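PDB 5CPC: secreted effector protein SopD from Salmonella typhimurium, which acts inside host cells as a type III secreted effector, promoting replication in macrophages and cooperating with SopB in membrane fission and macropinosome formation during invasion. Local coordinates for residues G221-P225 with T226-C230; I291-K294 with L295-H299; S244-H247 with P248-Y252. All coordinates share one frame; numbering follows the deposited sequence.

In the fold
Along the chain, contact 1 comes first, contact 3 second, contact 2 last. Contact 1 folds up the loop between helix 209-215 and strand 232-237. That strand pairs antiparallel with strand 240-245, which leads through contact 3 into helix 248-256. After helix 264-283, contact 2 takes in the last turns of helix 285-298 and His299. The centres of contacts 1 and 2 are about 14 Å apart, and they touch: Phe229 CZ meets Leu295 CD1 at 3.3 Å. Contact 3 lies nearer the chain centre, its centre about 16 Å from that of contact 1 and 21 Å from that of contact 2, touching neither. The loop and late helix pack together, whereas the strand-to-helix junction is buried among helices.

Contact 1: residues G221-P225 with T226-C230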
ATOM      1  N   GLY A 221       4.382  10.183  18.541  1.00 65.44           N
ATOM      2  CA  GLY A 221       4.859  10.916  19.726  1.00 65.58           C
ATOM      3  C   GLY A 221       6.350  11.268  19.799  1.00 65.92           C
ATOM      4  O   GLY A 221       6.847  11.837  20.818  1.00 67.87           O
ATOM      5  N   ASN A 222       7.072  10.962  18.722  1.00 64.38           N
ATOM      6  CA  ASN A 222       8.484  11.390  18.546  1.00 63.85           C
ATOM      7  C   ASN A 222       8.527  12.653  17.679  1.00 60.39           C
ATOM      8  O   ASN A 222       7.596  12.869  16.886  1.00 59.16           O
ATOM      9  CB  ASN A 222       9.252  10.246  17.858  1.00 64.47           C
ATOM     10  CG  ASN A 222       8.840   8.909  18.399  1.00 66.13           C
ATOM     11  OD1 ASN A 222       8.887   8.714  19.602  1.00 66.51           O
ATOM     12  ND2 ASN A 222       8.369   8.001  17.529  1.00 68.55           N
ATOM     13  N   PHE A 223       9.558  13.484  17.826  1.00 58.00           N
ATOM     14  CA  PHE A 223       9.864  14.434  16.754  1.00 54.62           C
ATOM     15  C   PHE A 223      11.245  14.096  16.200  1.00 54.69           C
ATOM     16  O   PHE A 223      12.232  14.367  16.846  1.00 54.64           O
ATOM     17  CB  PHE A 223       9.767  15.936  17.151  1.00 53.90           C
ATOM     18  CG  PHE A 223      10.079  16.886  15.989  1.00 48.35           C
ATOM     19  CD1 PHE A 223       9.152  17.102  14.991  1.00 45.02           C
ATOM     20  CD2 PHE A 223      11.352  17.447  15.832  1.00 50.38           C
ATOM     21  CE1 PHE A 223       9.444  17.885  13.893  1.00 44.16           C
ATOM     22  CE2 PHE A 223      11.673  18.277  14.723  1.00 47.19           C
ATOM     23  CZ  PHE A 223      10.692  18.499  13.756  1.00 45.43           C
ATOM     24  N   GLU A 224      11.286  13.489  15.010  1.00 53.88           N
ATOM     25  CA  GLU A 224      12.515  13.248  14.262  1.00 54.39           C
ATOM     26  C   GLU A 224      12.373  13.908  12.871  1.00 52.63           C
ATOM     27  O   GLU A 224      11.547  13.464  12.061  1.00 50.80           O
ATOM     28  CB  GLU A 224      12.834  11.728  14.136  1.00 55.63           C
ATOM     29  CG  GLU A 224      13.893  11.345  13.027  1.00 58.69           C
ATOM     30  CD  GLU A 224      15.240  12.089  13.180  1.00 64.74           C
ATOM     31  OE1 GLU A 224      15.757  12.712  12.206  1.00 65.66           O
ATOM     32  OE2 GLU A 224      15.805  12.046  14.285  1.00 68.08           O
ATOM     33  N   PRO A 225      13.187  14.960  12.588  1.00 52.26           N
ATOM     34  CA  PRO A 225      12.943  15.664  11.282  1.00 50.46           C
ATOM     35  C   PRO A 225      13.100  14.779  10.017  1.00 49.35           C
ATOM     36  O   PRO A 225      12.416  15.010   9.022  1.00 47.20           O
ATOM     37  CB  PRO A 225      13.928  16.814  11.273  1.00 49.91           C
ATOM     38  CG  PRO A 225      14.727  16.731  12.666  1.00 52.35           C
ATOM     39  CD  PRO A 225      14.404  15.414  13.303  1.00 52.37           C
ATOM     40  N   THR A 226      13.959  13.769  10.062  1.00 49.98           N
ATOM     41  CA  THR A 226      14.095  12.943   8.900  1.00 49.66           C
ATOM     42  C   THR A 226      12.957  11.953   8.704  1.00 49.00           C
ATOM     43  O   THR A 226      12.926  11.296   7.660  1.00 49.03           O
ATOM     44  CB  THR A 226      15.466  12.204   8.833  1.00 51.46           C
ATOM     45  OG1 THR A 226      15.579  11.329   9.946  1.00 56.26           O
ATOM     46  CG2 THR A 226      16.672  13.207   8.845  1.00 51.83           C
ATOM     47  N   THR A 227      12.038  11.795   9.665  1.00 47.58           N
ATOM     48  CA  THR A 227      10.989  10.776   9.487  1.00 47.68           C
ATOM     49  C   THR A 227       9.620  11.309   9.748  1.00 46.02           C
ATOM     50  O   THR A 227       8.645  10.610   9.451  1.00 45.91           O
ATOM     51  CB  THR A 227      11.109   9.555  10.458  1.00 49.13           C
ATOM     52  OG1 THR A 227      11.116  10.044  11.807  1.00 51.44           O
ATOM     53  CG2 THR A 227      12.362   8.742  10.241  1.00 50.34           C
ATOM     54  N   GLN A 228       9.522  12.513  10.313  1.00 44.22           N
ATOM     55  CA  GLN A 228       8.216  13.040  10.779  1.00 43.61           C
ATOM     56  C   GLN A 228       7.174  13.126   9.677  1.00 42.17           C
ATOM     57  O   GLN A 228       5.983  13.144   9.952  1.00 43.18           O
ATOM     58  CB  GLN A 228       8.386  14.496  11.309  1.00 44.58           C
ATOM     59  CG  GLN A 228       7.368  14.913  12.354  1.00 42.77           C
ATOM     60  CD  GLN A 228       7.561  14.080  13.631  1.00 45.26           C
ATOM     61  OE1 GLN A 228       8.657  13.605  13.892  1.00 48.43           O
ATOM     62  NE2 GLN A 228       6.497  13.915  14.424  1.00 45.46           N
ATOM     63  N   PHE A 229       7.608  13.264   8.427  1.00 40.38           N
ATOM     64  CA  PHE A 229       6.690  13.594   7.349  1.00 38.86           C
ATOM     65  C   PHE A 229       6.384  12.448   6.363  1.00 38.98           C
ATOM     66  O   PHE A 229       5.666  12.678   5.373  1.00 38.28           O
ATOM     67  CB  PHE A 229       7.250  14.831   6.645  1.00 38.32           C
ATOM     68  CG  PHE A 229       7.595  15.926   7.625  1.00 39.44           C
ATOM     69  CD1 PHE A 229       6.584  16.502   8.414  1.00 36.17           C
ATOM     70  CD2 PHE A 229       8.901  16.227   7.899  1.00 34.99           C
ATOM     71  CE1 PHE A 229       6.883  17.399   9.382  1.00 37.33           C
ATOM     72  CE2 PHE A 229       9.223  17.159   8.831  1.00 40.92           C
ATOM     73  CZ  PHE A 229       8.214  17.776   9.592  1.00 38.23           C
ATOM     74  N   CYS A 230       6.909  11.240   6.628  1.00 39.67           N
ATOM     75  CA  CYS A 230       6.725  10.067   5.710  1.00 42.11           C
ATOM     76  C   CYS A 230       5.279   9.718   5.431  1.00 41.74           C
ATOM     77  O   CYS A 230       4.981   9.182   4.396  1.00 44.25           O
ATOM     78  CB  CYS A 230       7.518   8.825   6.148  1.00 42.29           C
ATOM     79  SG  CYS A 230       6.951   8.140   7.783  1.00 48.69           S
TER
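Gln228 reaches back across the bend and fastens its amide to the backbone on both sides of Phe223. Its CG stands anti to its own N (chi1 -153°), and a bend at chi2 then turns the amide toward the 221-225 strip. NE2 donates to Asn222 O at 2.9 Å, in the carbonyl plane, while OE1 accepts from Glu224 N, also at 2.9 Å. The amide thus bridges the carbonyl before Phe223 and the N-H after it. Each end has a second partner: NE2 also donates to Leu215 O, and OE1 accepts from Asn219 ND2, so the group is fixed in rotation. Phe223 crosses this side chain at about a right angle. Its CD1 lies 3.7 Å from Gln228 CD, and the ring and amide planes are turned 33° apart.

Glu224 works with both its carbonyl and its carboxylate. A bend at chi2 (55°) folds the acid back over the following peptide, where OE1 accepts from Thr226 N at 3.0 Å and from Thr226 OG1 at 2.7 Å. The two donors arrive from opposite faces of the carboxylate plane, and Thr226 OG1 is also bonded to Arg312. Thr227 crosses the Glu224 side chain at about a right angle, its OG1 3.3 Å from Glu224 CG. Glu224 O accepts from Gln228 N at 2.8 Å, nearly end-on, and from Thr227 N at 3.0 Å, which comes from above the carbonyl plane. Beyond the bend, Phe229 is turned toward helix 285-298, where it packs on Leu292 and Leu295.

Glu224 O thus closes a turn over Pro225 and Thr226, to which the Glu224 carboxylate and Gln228 amide add side-chain-to-backbone bonds; it overlaps at Thr227 with the type I beta turn Thr227 to Cys230.

Contact 2: residues I291-K294 with L295-H299; sequences ILEK and LYLTH
Glu293 and Leu297, four residues apart on the alpha-helix 285-298, lie side by side and point the same way, with Glu293 CG 4.1 Å from Leu297 CD1. This is the i to i+4 spacing of the helix, and it governs the other pairs too.

The backbone bonds follow the alpha-helical pattern. Leu295 N donates to Ile291 O at 3.0 Å, Tyr296 N to Leu292 O at 2.7 Å, and Leu297 N to Glu293 O at 2.9 Å. The next bond, from Thr298 N to Lys294 O, is weak.

Apolar packing runs along the inner side of the helix. Ile291 CG2 approaches Leu295 CD1 at 4.3 Å, a loose contact between two side chains that both touch Leu215 of helix 209-215. Leu292 touches Phe243 of strand 240-245, and Tyr296 packs edge-to-face on Tyr234. One flank of the helix thus packs on helix 209-215, and the adjoining one on the two-stranded antiparallel sheet.

Among the polar side chains, Lys294, bent at chi3 and chi4, carries its NZ to a salt bridge with Glu211, and Tyr296 OH bonds to Glu236. Other side-chain hydrogen bonds take over where the backbone pattern weakens. Thr298 holds OG1 between its own N and carbonyl carbon (chi1 49°), which brings the hydroxyl back to Lys294 O at 2.6 Å, 28° out of the carbonyl plane. A hydroxyl donating to the carbonyl four residues earlier is a familiar device of threonine in helices. His299 reaches back in the same sense, while Gln204 N bonds to its NE2 and Trp203 meets its ring. At the other nitrogen, His299 ND1 donates to Leu295 O at 2.9 Å, with the oxygen lying practically in the imidazole plane.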
ATOM      1  N   ILE A 291       1.433  24.468  10.776  1.00 33.71           N
ATOM      2  CA  ILE A 291       2.856  24.174  10.903  1.00 33.06           C
ATOM      3  C   ILE A 291       3.471  23.448   9.687  1.00 34.36           C
ATOM      4  O   ILE A 291       4.578  23.733   9.252  1.00 37.17           O
ATOM      5  CB  ILE A 291       3.080  23.238  12.189  1.00 33.46           C
ATOM      6  CG1 ILE A 291       2.597  23.937  13.474  1.00 36.32           C
ATOM      7  CG2 ILE A 291       4.555  22.900  12.292  1.00 32.26           C
ATOM      8  CD1 ILE A 291       2.378  23.006  14.668  1.00 36.36           C
ATOM      9  N   LEU A 292       2.762  22.468   9.155  1.00 34.17           N
ATOM     10  CA  LEU A 292       3.136  21.831   7.893  1.00 35.24           C
ATOM     11  C   LEU A 292       3.321  22.864   6.822  1.00 34.97           C
ATOM     12  O   LEU A 292       4.309  22.840   6.075  1.00 34.20           O
ATOM     13  CB  LEU A 292       2.022  20.792   7.479  1.00 33.45           C
ATOM     14  CG  LEU A 292       1.917  19.610   8.455  1.00 34.60           C
ATOM     15  CD1 LEU A 292       0.828  18.639   8.042  1.00 40.19           C
ATOM     16  CD2 LEU A 292       3.247  18.844   8.668  1.00 31.03           C
ATOM     17  N   GLU A 293       2.383  23.799   6.747  1.00 37.57           N
ATOM     18  CA  GLU A 293       2.484  24.814   5.668  1.00 40.17           C
ATOM     19  C   GLU A 293       3.777  25.582   5.799  1.00 41.19           C
ATOM     20  O   GLU A 293       4.449  25.877   4.773  1.00 41.39           O
ATOM     21  CB  GLU A 293       1.307  25.809   5.674  1.00 41.09           C
ATOM     22  CG  GLU A 293       1.439  26.828   4.532  1.00 47.17           C
ATOM     23  CD  GLU A 293       0.559  28.030   4.692  1.00 55.85           C
ATOM     24  OE1 GLU A 293       0.052  28.493   3.668  1.00 61.80           O
ATOM     25  OE2 GLU A 293       0.377  28.563   5.813  1.00 60.87           O
ATOM     26  N   LYS A 294       4.159  25.868   7.065  1.00 41.46           N
ATOM     27  CA  LYS A 294       5.379  26.644   7.338  1.00 41.87           C
ATOM     28  C   LYS A 294       6.561  25.828   6.892  1.00 40.17           C
ATOM     29  O   LYS A 294       7.443  26.344   6.226  1.00 41.77           O
ATOM     30  CB  LYS A 294       5.472  27.017   8.836  1.00 43.53           C
ATOM     31  CG  LYS A 294       6.871  27.488   9.382  1.00 49.47           C
ATOM     32  CD  LYS A 294       6.880  27.778  11.005  1.00 53.75           C
ATOM     33  CE  LYS A 294       5.861  28.835  11.477  1.00 60.34           C
ATOM     34  NZ  LYS A 294       4.516  28.291  12.045  1.00 64.27           N
ATOM     35  N   LEU A 295       6.593  24.554   7.253  1.00 39.09           N
ATOM     36  CA  LEU A 295       7.679  23.659   6.858  1.00 39.45           C
ATOM     37  C   LEU A 295       7.754  23.484   5.316  1.00 39.71           C
ATOM     38  O   LEU A 295       8.833  23.516   4.694  1.00 40.32           O
ATOM     39  CB  LEU A 295       7.458  22.312   7.529  1.00 40.50           C
ATOM     40  CG  LEU A 295       7.603  22.280   9.055  1.00 40.53           C
ATOM     41  CD1 LEU A 295       7.239  20.894   9.625  1.00 41.39           C
ATOM     42  CD2 LEU A 295       9.062  22.623   9.330  1.00 41.31           C
ATOM     43  N   TYR A 296       6.591  23.351   4.684  1.00 40.02           N
ATOM     44  CA  TYR A 296       6.545  23.078   3.234  1.00 39.94           C
ATOM     45  C   TYR A 296       7.100  24.288   2.517  1.00 41.30           C
ATOM     46  O   TYR A 296       7.939  24.136   1.636  1.00 43.29           O
ATOM     47  CB  TYR A 296       5.104  22.817   2.869  1.00 41.28           C
ATOM     48  CG  TYR A 296       4.712  22.749   1.392  1.00 44.40           C
ATOM     49  CD1 TYR A 296       4.750  21.551   0.724  1.00 42.46           C
ATOM     50  CD2 TYR A 296       4.162  23.859   0.737  1.00 46.01           C
ATOM     51  CE1 TYR A 296       4.324  21.442  -0.621  1.00 47.23           C
ATOM     52  CE2 TYR A 296       3.712  23.757  -0.623  1.00 48.62           C
ATOM     53  CZ  TYR A 296       3.824  22.540  -1.279  1.00 47.76           C
ATOM     54  OH  TYR A 296       3.418  22.399  -2.572  1.00 50.21           O
ATOM     55  N   LEU A 297       6.702  25.507   2.962  1.00 42.26           N
ATOM     56  CA  LEU A 297       7.108  26.763   2.318  1.00 42.71           C
ATOM     57  C   LEU A 297       8.590  27.033   2.518  1.00 42.94           C
ATOM     58  O   LEU A 297       9.202  27.732   1.707  1.00 44.88           O
ATOM     59  CB  LEU A 297       6.302  27.956   2.854  1.00 43.32           C
ATOM     60  CG  LEU A 297       4.861  28.026   2.319  1.00 45.38           C
ATOM     61  CD1 LEU A 297       4.172  29.313   2.782  1.00 46.01           C
ATOM     62  CD2 LEU A 297       4.756  27.878   0.777  1.00 44.32           C
ATOM     63  N   THR A 298       9.165  26.448   3.567  1.00 41.26           N
ATOM     64  CA  THR A 298      10.580  26.641   3.894  1.00 41.65           C
ATOM     65  C   THR A 298      11.471  25.477   3.543  1.00 42.13           C
ATOM     66  O   THR A 298      12.690  25.487   3.844  1.00 43.50           O
ATOM     67  CB  THR A 298      10.771  26.986   5.424  1.00 40.63           C
ATOM     68  OG1 THR A 298      10.031  26.056   6.262  1.00 39.06           O
ATOM     69  CG2 THR A 298      10.222  28.401   5.664  1.00 41.99           C
ATOM     70  N   HIS A 299      10.882  24.473   2.906  1.00 41.50           N
ATOM     71  CA  HIS A 299      11.636  23.420   2.318  1.00 42.40           C
ATOM     72  C   HIS A 299      11.267  23.171   0.831  1.00 45.00           C
ATOM     73  O   HIS A 299      11.025  22.000   0.395  1.00 43.89           O
ATOM     74  CB  HIS A 299      11.461  22.150   3.161  1.00 42.08           C
ATOM     75  CG  HIS A 299      12.131  22.237   4.483  1.00 40.93           C
ATOM     76  ND1 HIS A 299      11.550  22.853   5.567  1.00 41.68           N
ATOM     77  CD2 HIS A 299      13.340  21.799   4.897  1.00 40.93           C
ATOM     78  CE1 HIS A 299      12.389  22.817   6.588  1.00 39.67           C
ATOM     79  NE2 HIS A 299      13.470  22.162   6.213  1.00 40.70           N
TER

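Contact 3: residues S244-H247 with P248-Y252; sequences SMMH and PCISY
His247 is the N-cap of helix 248-256, its ND1 accepting from Cys249 N at 3.0 Å. The junction turns the chain from strand 240-245 into this helix, and the contact is buried.

Hydrogen bonds come from both parts of the cap residue. A chi1 of -165° puts the ring beside the carbonyl carbon, and the imidazole is set beside the first turn with its edge toward Cys249 N, which meets it 17° out of the ring plane. His247 O, meanwhile, accepts from Ser251 N at 3.1 Å, the first full helical bond, and more weakly from Ile250 N. At the far corner of the ring, NE2 makes weak bonds to the carbonyls of Glu137 and Ser138.

Ring contacts also hold the imidazole. Pro248 CD lies over one face in a CH-pi contact, 3.6 Å from the His247 ring centroid. Cys249 SG approaches the edge instead, 3.6 Å from His247 CE1. Tyr278 of helix 264-283 also meets the ring, its plane inclined by about 50°.

Apolar packing comes from Met246. Its chain runs extended to the sulfur and then bends at chi3, with Val186 and Met190 of helix 180-190 beside it. Toward the helix, Met246 SD passes 4.0 Å from Ile250 CG2.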
ATOM      1  N   SER A 244      -2.663  16.193   3.929  1.00 41.04           N
ATOM      2  CA  SER A 244      -3.360  14.920   4.177  1.00 43.78           C
ATOM      3  C   SER A 244      -2.456  13.980   4.847  1.00 42.75           C
ATOM      4  O   SER A 244      -1.259  14.076   4.699  1.00 41.55           O
ATOM      5  CB  SER A 244      -3.605  14.193   2.834  1.00 43.45           C
ATOM      6  OG  SER A 244      -4.674  14.884   2.321  1.00 52.30           O
ATOM      7  N   MET A 245      -3.042  12.999   5.500  1.00 43.51           N
ATOM      8  CA  MET A 245      -2.284  11.867   5.949  1.00 44.90           C
ATOM      9  C   MET A 245      -2.609  10.553   5.195  1.00 45.08           C
ATOM     10  O   MET A 245      -3.744  10.283   4.868  1.00 46.59           O
ATOM     11  CB  MET A 245      -2.444  11.664   7.438  1.00 44.63           C
ATOM     12  CG  MET A 245      -1.437  10.605   7.968  1.00 51.83           C
ATOM     13  SD  MET A 245      -1.389  10.395   9.759  1.00 56.01           S
ATOM     14  CE  MET A 245      -3.024  11.002  10.088  1.00 58.95           C
ATOM     15  N   MET A 246      -1.587   9.756   4.950  1.00 45.02           N
ATOM     16  CA  MET A 246      -1.749   8.475   4.327  1.00 45.05           C
ATOM     17  C   MET A 246      -2.742   7.662   5.211  1.00 44.55           C
ATOM     18  O   MET A 246      -2.552   7.533   6.433  1.00 42.15           O
ATOM     19  CB  MET A 246      -0.405   7.751   4.274  1.00 44.86           C
ATOM     20  CG  MET A 246      -0.496   6.471   3.424  1.00 49.49           C
ATOM     21  SD  MET A 246       1.019   5.539   3.257  1.00 60.49           S
ATOM     22  CE  MET A 246       1.656   6.375   1.800  1.00 54.48           C
ATOM     23  N   HIS A 247      -3.804   7.176   4.565  1.00 44.00           N
ATOM     24  CA  HIS A 247      -4.760   6.288   5.193  1.00 45.46           C
ATOM     25  C   HIS A 247      -4.045   5.144   5.908  1.00 44.34           C
ATOM     26  O   HIS A 247      -3.176   4.578   5.342  1.00 44.61           O
ATOM     27  CB  HIS A 247      -5.730   5.720   4.160  1.00 44.89           C
ATOM     28  CG  HIS A 247      -6.932   5.095   4.796  1.00 47.04           C
ATOM     29  ND1 HIS A 247      -6.887   3.840   5.382  1.00 42.91           N
ATOM     30  CD2 HIS A 247      -8.179   5.578   5.011  1.00 44.88           C
ATOM     31  CE1 HIS A 247      -8.079   3.560   5.886  1.00 48.24           C
ATOM     32  NE2 HIS A 247      -8.882   4.590   5.664  1.00 49.60           N
ATOM     33  N   PRO A 248      -4.368   4.865   7.171  1.00 45.33           N
ATOM     34  CA  PRO A 248      -3.656   3.786   7.888  1.00 46.78           C
ATOM     35  C   PRO A 248      -3.734   2.381   7.209  1.00 48.41           C
ATOM     36  O   PRO A 248      -2.802   1.562   7.355  1.00 48.62           O
ATOM     37  CB  PRO A 248      -4.362   3.713   9.264  1.00 48.08           C
ATOM     38  CG  PRO A 248      -5.330   4.905   9.334  1.00 46.86           C
ATOM     39  CD  PRO A 248      -5.459   5.499   7.952  1.00 45.53           C
ATOM     40  N   CYS A 249      -4.819   2.045   6.514  1.00 49.17           N
ATOM     41  CA  CYS A 249      -4.775   0.736   5.757  1.00 50.38           C
ATOM     42  C   CYS A 249      -3.683   0.725   4.668  1.00 51.22           C
ATOM     43  O   CYS A 249      -3.054  -0.320   4.411  1.00 51.19           O
ATOM     44  CB  CYS A 249      -6.111   0.384   5.134  1.00 49.98           C
ATOM     45  SG  CYS A 249      -7.342   0.080   6.372  1.00 51.33           S
ATOM     46  N   ILE A 250      -3.452   1.883   4.035  1.00 50.48           N
ATOM     47  CA  ILE A 250      -2.506   1.936   2.943  1.00 50.07           C
ATOM     48  C   ILE A 250      -1.111   1.920   3.530  1.00 51.24           C
ATOM     49  O   ILE A 250      -0.278   1.075   3.160  1.00 50.48           O
ATOM     50  CB  ILE A 250      -2.814   3.075   1.981  1.00 50.76           C
ATOM     51  CG1 ILE A 250      -4.049   2.710   1.127  1.00 48.12           C
ATOM     52  CG2 ILE A 250      -1.583   3.358   1.065  1.00 49.64           C
ATOM     53  CD1 ILE A 250      -4.668   3.876   0.384  1.00 49.46           C
ATOM     54  N   SER A 251      -0.834   2.774   4.508  1.00 51.58           N
ATOM     55  CA  SER A 251       0.472   2.617   5.149  1.00 52.06           C
ATOM     56  C   SER A 251       0.722   1.228   5.802  1.00 52.19           C
ATOM     57  O   SER A 251       1.862   0.704   5.786  1.00 52.59           O
ATOM     58  CB  SER A 251       0.840   3.856   6.012  1.00 53.72           C
ATOM     59  OG  SER A 251       0.188   3.925   7.214  1.00 60.49           O
ATOM     60  N   TYR A 252      -0.321   0.600   6.355  1.00 50.56           N
ATOM     61  CA  TYR A 252      -0.169  -0.705   6.964  1.00 49.98           C
ATOM     62  C   TYR A 252       0.220  -1.710   5.908  1.00 50.11           C
ATOM     63  O   TYR A 252       1.157  -2.505   6.101  1.00 49.42           O
ATOM     64  CB  TYR A 252      -1.494  -1.194   7.613  1.00 50.59           C
ATOM     65  CG  TYR A 252      -1.542  -2.692   7.823  1.00 50.72           C
ATOM     66  CD1 TYR A 252      -0.806  -3.291   8.852  1.00 49.82           C
ATOM     67  CD2 TYR A 252      -2.258  -3.527   6.951  1.00 50.90           C
ATOM     68  CE1 TYR A 252      -0.795  -4.669   9.031  1.00 53.64           C
ATOM     69  CE2 TYR A 252      -2.250  -4.932   7.127  1.00 53.33           C
ATOM     70  CZ  TYR A 252      -1.502  -5.481   8.181  1.00 52.18           C
ATOM     71  OH  TYR A 252      -1.479  -6.837   8.398  1.00 56.64           O
TER